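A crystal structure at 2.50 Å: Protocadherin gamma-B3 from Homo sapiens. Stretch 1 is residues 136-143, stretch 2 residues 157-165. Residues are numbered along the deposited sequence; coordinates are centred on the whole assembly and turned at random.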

# COMPACT_ATOMS: atom_id res chain seq x y z
N SER A 136 20.64 32.26 -21.55
CA SER A 136 20.29 31.20 -20.62
C SER A 136 18.80 31.06 -20.40
O SER A 136 18.37 30.13 -19.71
CB SER A 136 20.98 31.44 -19.26
OG SER A 136 20.57 32.67 -18.69
N LEU A 137 17.99 31.96 -20.97
CA LEU A 137 16.54 31.85 -20.86
C LEU A 137 16.07 30.64 -21.66
O LEU A 137 16.25 30.59 -22.88
CB LEU A 137 15.88 33.13 -21.37
CG LEU A 137 14.46 33.42 -20.87
CD1 LEU A 137 14.46 33.63 -19.36
CD2 LEU A 137 13.88 34.63 -21.58
N GLN A 138 15.48 29.67 -20.97
CA GLN A 138 15.17 28.38 -21.57
C GLN A 138 13.72 28.31 -22.05
O GLN A 138 12.84 29.02 -21.56
CB GLN A 138 15.44 27.24 -20.58
CG GLN A 138 16.88 27.18 -20.10
CD GLN A 138 17.87 27.07 -21.24
OE1 GLN A 138 17.61 26.39 -22.24
NE2 GLN A 138 19.00 27.75 -21.11
N GLN A 139 13.50 27.43 -23.02
CA GLN A 139 12.17 27.12 -23.54
C GLN A 139 12.06 25.60 -23.62
O GLN A 139 12.89 24.95 -24.26
CB GLN A 139 11.95 27.75 -24.91
CG GLN A 139 10.49 27.87 -25.31
CD GLN A 139 9.87 29.17 -24.84
OE1 GLN A 139 8.66 29.24 -24.61
NE2 GLN A 139 10.69 30.21 -24.71
N TYR A 140 11.06 25.04 -22.95
CA TYR A 140 10.93 23.60 -22.81
C TYR A 140 9.83 23.07 -23.73
O TYR A 140 8.78 23.70 -23.89
CB TYR A 140 10.64 23.22 -21.36
CG TYR A 140 11.74 23.61 -20.41
CD1 TYR A 140 12.82 22.77 -20.19
CD2 TYR A 140 11.71 24.83 -19.74
CE1 TYR A 140 13.84 23.13 -19.32
CE2 TYR A 140 12.72 25.20 -18.88
CZ TYR A 140 13.79 24.35 -18.67
OH TYR A 140 14.79 24.71 -17.81
N TYR A 141 10.09 21.91 -24.32
CA TYR A 141 9.14 21.25 -25.21
C TYR A 141 9.10 19.77 -24.89
O TYR A 141 10.15 19.13 -24.76
CB TYR A 141 9.53 21.45 -26.69
CG TYR A 141 9.65 22.89 -27.11
CD1 TYR A 141 8.55 23.59 -27.59
CD2 TYR A 141 10.87 23.56 -27.04
CE1 TYR A 141 8.65 24.91 -27.99
CE2 TYR A 141 10.98 24.88 -27.43
CZ TYR A 141 9.87 25.55 -27.91
OH TYR A 141 9.98 26.86 -28.30
N LEU A 142 7.90 19.22 -24.77
CA LEU A 142 7.70 17.80 -24.54
C LEU A 142 7.23 17.15 -25.84
O LEU A 142 6.33 17.67 -26.51
CB LEU A 142 6.67 17.55 -23.43
CG LEU A 142 6.43 16.08 -23.07
CD1 LEU A 142 7.58 15.54 -22.23
CD2 LEU A 142 5.10 15.92 -22.34
N SER A 143 7.84 16.02 -26.19
CA SER A 143 7.42 15.30 -27.37
C SER A 143 5.99 14.80 -27.19
O SER A 143 5.60 14.44 -26.07
CB SER A 143 8.36 14.12 -27.65
OG SER A 143 9.69 14.58 -27.86
N ASP A 157 11.50 35.97 -11.39
CA ASP A 157 12.58 36.64 -12.10
C ASP A 157 12.51 36.46 -13.61
O ASP A 157 13.42 36.89 -14.32
CB ASP A 157 13.94 36.16 -11.58
CG ASP A 157 14.06 34.64 -11.57
OD1 ASP A 157 13.45 33.98 -12.43
OD2 ASP A 157 14.79 34.12 -10.70
N GLY A 158 11.46 35.82 -14.12
CA GLY A 158 11.31 35.59 -15.54
C GLY A 158 11.87 34.28 -16.04
O GLY A 158 11.62 33.92 -17.20
N SER A 159 12.62 33.55 -15.22
CA SER A 159 13.17 32.26 -15.65
C SER A 159 12.06 31.23 -15.77
O SER A 159 11.13 31.18 -14.96
CB SER A 159 14.23 31.78 -14.66
OG SER A 159 13.67 31.57 -13.37
N ARG A 160 12.17 30.38 -16.78
CA ARG A 160 11.14 29.39 -17.09
C ARG A 160 11.44 28.07 -16.38
O ARG A 160 12.59 27.72 -16.15
CB ARG A 160 11.04 29.15 -18.60
CG ARG A 160 10.41 30.29 -19.40
CD ARG A 160 11.36 31.46 -19.60
NE ARG A 160 10.78 32.52 -20.41
CZ ARG A 160 10.97 32.64 -21.72
NH1 ARG A 160 10.40 33.63 -22.39
NH2 ARG A 160 11.75 31.77 -22.36
N TYR A 161 10.37 27.35 -16.05
CA TYR A 161 10.48 26.00 -15.52
C TYR A 161 9.31 25.17 -16.01
O TYR A 161 8.19 25.71 -16.15
CB TYR A 161 10.54 25.98 -13.99
CG TYR A 161 9.29 26.44 -13.28
CD1 TYR A 161 8.34 25.52 -12.84
CD2 TYR A 161 9.06 27.79 -13.03
CE1 TYR A 161 7.19 25.94 -12.19
CE2 TYR A 161 7.91 28.21 -12.38
CZ TYR A 161 6.99 27.28 -11.96
OH TYR A 161 5.85 27.69 -11.31
N PRO A 162 9.53 23.89 -16.32
CA PRO A 162 8.44 23.06 -16.86
C PRO A 162 7.76 22.21 -15.80
O PRO A 162 8.32 21.95 -14.73
CB PRO A 162 9.17 22.19 -17.88
CG PRO A 162 10.52 21.98 -17.25
CD PRO A 162 10.83 23.22 -16.44
N GLU A 163 6.54 21.76 -16.11
CA GLU A 163 5.79 20.84 -15.27
C GLU A 163 5.07 19.85 -16.16
O GLU A 163 4.49 20.23 -17.18
CB GLU A 163 4.78 21.58 -14.37
CG GLU A 163 5.40 22.34 -13.22
CD GLU A 163 4.36 23.03 -12.35
OE1 GLU A 163 3.22 23.22 -12.83
OE2 GLU A 163 4.67 23.36 -11.19
N LEU A 164 5.11 18.58 -15.76
CA LEU A 164 4.40 17.54 -16.48
C LEU A 164 2.94 17.51 -16.02
O LEU A 164 2.66 17.61 -14.83
CB LEU A 164 5.06 16.18 -16.24
CG LEU A 164 4.74 15.04 -17.21
CD1 LEU A 164 5.24 15.37 -18.60
CD2 LEU A 164 5.34 13.74 -16.70
N VAL A 165 2.02 17.38 -16.98
CA VAL A 165 0.60 17.37 -16.67
C VAL A 165 -0.03 16.13 -17.28
O VAL A 165 0.29 15.73 -18.40
CB VAL A 165 -0.10 18.66 -17.17
CG1 VAL A 165 0.08 18.84 -18.67
CG2 VAL A 165 -1.58 18.64 -16.80
O HOH W 1 14.66 29.92 -18.10
O HOH W 2 15.04 27.16 -17.27

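The strand ending at Leu142 and the strand that begins at Arg160 run in nearly the same direction, with 15° between their axes. At closest approach the axes are 6.8 Å apart. No direct backbone-to-backbone hydrogen bond joins them, so side chains and water make the contact.

Arg160 has the most surface covered by the other stretch. Its CA-to-CB bond points toward stretch 1, and chi1 m, chi2 p and chi3 t carry the guanidinium to the Gln138 carbonyl. There Arg160 NH2 donates a hydrogen bond to Gln138 O at 3.1 Å, with an angle of 155° at the hydrogen. The oxygen lies near the guanidinium plane, where the N-H bonds point. Leu137 covers one face of the same group, with Leu137 CG 3.5 Å from Arg160 NH2. Leu137 starts sideways, but its t, p conformer brings its end nearer, and Leu137 CD1 lies 3.6 Å from Gly158 O. Gln139 NE2 and Arg160 NH2 are 3.0 Å apart, but both are donors and no hydrogen bond forms.

Tyr140 also points toward the partner. With chi1 m and chi2 -87°, its ring presents a face to Pro162. Pro162 CD sits 3.7 Å from the Tyr140 ring centroid, defined by CG, CD1, CD2, CE1, CE2 and CZ, and 14° off the normal. This is a CH-pi contact. Arg160 O lies at the ring edge.

Two waters bridge polar groups. Water 1 accepts from both Gln138 N and Arg160 N. Water 2 donates to Arg160 O and hydrogen-bonds Tyr140 OH.

Farther along, Leu142 CD2 meets Leu164 CD1 at 3.8 Å. Both leucines are t, p, and the contact is purely apolar.

Just before the second strand, Asp157 OD1 accepts from Ser159 N at 2.9 Å and Ser159 OG at 2.6 Å. The p rotamer of Ser159 allows the second bond. Gly158 has phi 92° and psi -10°, where a CB would jam against the preceding carbonyl oxygen.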